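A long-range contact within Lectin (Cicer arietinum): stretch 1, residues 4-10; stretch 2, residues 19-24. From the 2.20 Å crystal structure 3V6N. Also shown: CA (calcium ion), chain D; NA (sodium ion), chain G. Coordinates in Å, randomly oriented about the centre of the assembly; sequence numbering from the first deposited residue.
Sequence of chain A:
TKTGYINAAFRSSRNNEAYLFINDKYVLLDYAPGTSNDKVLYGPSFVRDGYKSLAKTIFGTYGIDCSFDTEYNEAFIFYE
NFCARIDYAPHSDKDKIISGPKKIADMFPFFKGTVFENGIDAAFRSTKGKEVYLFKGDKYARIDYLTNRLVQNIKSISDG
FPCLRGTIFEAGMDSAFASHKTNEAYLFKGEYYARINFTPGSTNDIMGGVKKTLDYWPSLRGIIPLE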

# COMPACT_ATOMS: atom_id res chain seq x y z
N GLY A 4 20.71 5.99 4.86
CA GLY A 4 20.06 7.28 4.46
C GLY A 4 20.69 7.95 3.25
O GLY A 4 21.05 9.13 3.31
N TYR A 5 20.83 7.22 2.15
CA TYR A 5 21.28 7.80 0.88
C TYR A 5 20.13 7.94 -0.13
O TYR A 5 18.97 7.64 0.20
CB TYR A 5 22.42 6.96 0.29
CG TYR A 5 23.70 7.08 1.09
CD1 TYR A 5 24.06 6.09 1.99
CD2 TYR A 5 24.51 8.21 0.96
CE1 TYR A 5 25.22 6.21 2.74
CE2 TYR A 5 25.67 8.34 1.71
CZ TYR A 5 26.03 7.34 2.59
OH TYR A 5 27.18 7.46 3.33
N ILE A 6 20.44 8.38 -1.35
CA ILE A 6 19.43 8.54 -2.39
C ILE A 6 18.81 7.19 -2.79
O ILE A 6 19.49 6.32 -3.31
CB ILE A 6 19.98 9.27 -3.64
CG1 ILE A 6 20.75 10.52 -3.21
CG2 ILE A 6 18.84 9.61 -4.60
CD1 ILE A 6 21.43 11.28 -4.33
N ASN A 7 17.52 7.05 -2.54
CA ASN A 7 16.81 5.81 -2.83
C ASN A 7 16.03 5.89 -4.15
O ASN A 7 15.70 4.86 -4.74
CB ASN A 7 15.88 5.47 -1.66
CG ASN A 7 15.45 4.01 -1.63
OD1 ASN A 7 15.91 3.18 -2.43
ND2 ASN A 7 14.56 3.69 -0.70
N ALA A 8 15.76 7.11 -4.62
CA ALA A 8 15.01 7.34 -5.87
C ALA A 8 15.20 8.76 -6.39
O ALA A 8 15.56 9.68 -5.64
CB ALA A 8 13.52 7.04 -5.72
N ALA A 9 14.93 8.93 -7.68
CA ALA A 9 15.10 10.22 -8.32
C ALA A 9 14.39 10.24 -9.65
O ALA A 9 14.21 9.19 -10.29
CB ALA A 9 16.57 10.55 -8.49
N PHE A 10 13.96 11.44 -10.06
CA PHE A 10 13.49 11.66 -11.42
C PHE A 10 13.82 13.08 -11.89
O PHE A 10 13.89 14.02 -11.09
CB PHE A 10 12.00 11.28 -11.61
CG PHE A 10 11.01 12.22 -10.93
CD1 PHE A 10 10.51 11.94 -9.66
CD2 PHE A 10 10.52 13.35 -11.60
CE1 PHE A 10 9.57 12.77 -9.06
CE2 PHE A 10 9.59 14.20 -10.99
CZ PHE A 10 9.11 13.90 -9.72
N TYR A 19 14.31 15.81 -8.65
CA TYR A 19 13.80 15.42 -7.34
C TYR A 19 14.55 14.18 -6.86
O TYR A 19 14.68 13.19 -7.59
CB TYR A 19 12.28 15.11 -7.43
CG TYR A 19 11.44 16.31 -7.82
CD1 TYR A 19 10.86 17.13 -6.85
CD2 TYR A 19 11.25 16.65 -9.16
CE1 TYR A 19 10.10 18.25 -7.20
CE2 TYR A 19 10.48 17.76 -9.53
CZ TYR A 19 9.93 18.57 -8.55
OH TYR A 19 9.18 19.67 -8.91
N LEU A 20 15.04 14.25 -5.63
CA LEU A 20 15.81 13.22 -5.00
C LEU A 20 15.11 12.82 -3.73
O LEU A 20 14.75 13.67 -2.93
CB LEU A 20 17.21 13.76 -4.68
CG LEU A 20 18.01 14.26 -5.88
CD1 LEU A 20 19.20 15.08 -5.41
CD2 LEU A 20 18.46 13.07 -6.68
N PHE A 21 14.90 11.52 -3.55
CA PHE A 21 14.16 10.98 -2.42
C PHE A 21 15.09 10.23 -1.50
O PHE A 21 15.91 9.43 -1.94
CB PHE A 21 13.00 10.10 -2.92
CG PHE A 21 12.04 10.86 -3.78
CD1 PHE A 21 10.97 11.54 -3.20
CD2 PHE A 21 12.26 10.99 -5.15
CE1 PHE A 21 10.11 12.30 -3.98
CE2 PHE A 21 11.40 11.74 -5.93
CZ PHE A 21 10.32 12.39 -5.34
N ILE A 22 15.00 10.54 -0.22
CA ILE A 22 15.86 9.97 0.79
C ILE A 22 14.95 9.61 1.95
O ILE A 22 14.23 10.48 2.46
CB ILE A 22 16.92 10.98 1.26
CG1 ILE A 22 17.75 11.49 0.07
CG2 ILE A 22 17.81 10.36 2.34
CD1 ILE A 22 18.10 12.96 0.18
N ASN A 23 14.98 8.34 2.35
CA ASN A 23 14.06 7.80 3.36
C ASN A 23 12.61 8.18 3.01
O ASN A 23 12.13 7.88 1.92
CB ASN A 23 14.47 8.25 4.78
CG ASN A 23 15.89 7.84 5.15
OD1 ASN A 23 16.40 6.82 4.69
ND2 ASN A 23 16.53 8.62 6.00
N ASP A 24 11.94 8.89 3.92
CA ASP A 24 10.58 9.36 3.69
C ASP A 24 10.55 10.86 3.34
O ASP A 24 9.52 11.53 3.46
CB ASP A 24 9.68 9.03 4.90
CG ASP A 24 10.19 9.64 6.21
OD1 ASP A 24 11.36 10.06 6.30
OD2 ASP A 24 9.40 9.70 7.16
CA CA D . 15.94 2.52 -4.85
NA NA G . 14.83 7.37 -11.38
O HOH W 1 16.93 6.57 1.40
O HOH W 2 13.05 6.22 -0.00
O HOH W 3 17.37 0.85 -3.98
O HOH W 4 14.40 0.58 -4.36

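The contact is a pairing of two antiparallel strands, and its polar economy is almost entirely a matter of backbone. Four hydrogen bonds join the stretches. Phe10 and Tyr19 pair reciprocally: Phe10 N donates to Tyr19 O at 3.1 Å, and Tyr19 N donates to Phe10 O, also at 3.1 Å. Farther along, Phe21 uses both of its backbone groups but divides them between two residues. Phe21 N donates to Ala8 O at 2.9 Å, while Phe21 O accepts from Asn7 N, again at 2.9 Å, and both bonds are close to straight.

Between these bonded positions lies the Ala9 and Leu20 pair, where the alpha carbons approach to 4.5 Å. Here Ala9 CA sits 3.1 Å from Tyr19 O, a CA-H...O contact that adds a second, softer neighbour to a carbonyl already accepting from Phe10 N.

Two carbonyls of stretch 1 that take no part in the strand bonds, those of Asn7 and Ala9, bind metals. Ala9 O binds the sodium ion NA at 2.2 Å. Asn7 chelates the calcium ion CA with two of its own oxygens, Asn7 O at 2.4 Å and Asn7 OD1 at 2.5 Å, while its N remains free to hold Phe21. One residue thus serves strand and metal together. Asn7 ND2 also donates to water 2 at 3.0 Å, which accounts for one of its two hydrogens.

Water takes over where the strands part. Water 2 donates in turn to Asn23 O at 2.7 Å, bridging the two stretches. Water 1 does the same by another route, donating to Tyr5 O at 2.6 Å and accepting from Asn23 N at 2.8 Å. The backbone N and O of Asn23 are therefore both tied to stretch 1 through solvent, without a direct hydrogen bond.

Apolar side chains fill in around this framework. Ala9 and Leu20 share one face of the sheet, with Ala9 CB 3.6 Å from Leu20 CD2; the same methyl, Leu20 CD2, lies 4.1 Å from Ile6 CG2. The other face carries Ala8, Phe10, Tyr19 and Phe21. Tyr19 CB lies over the face of the Phe10 ring, 4.2 Å from its centroid, and the two aromatic rings run nearly parallel but slid apart, with Phe10 CE2 3.5 Å from Tyr19 CD2. Phe10 CE1 meets the edge of the Phe21 ring, 3.8 Å from Phe21 CE2. The rule to read here is economical: strand bonds join the backbones, while Asn7 O and Ala9 O go to metal and Tyr5 O and Asn23 O to water.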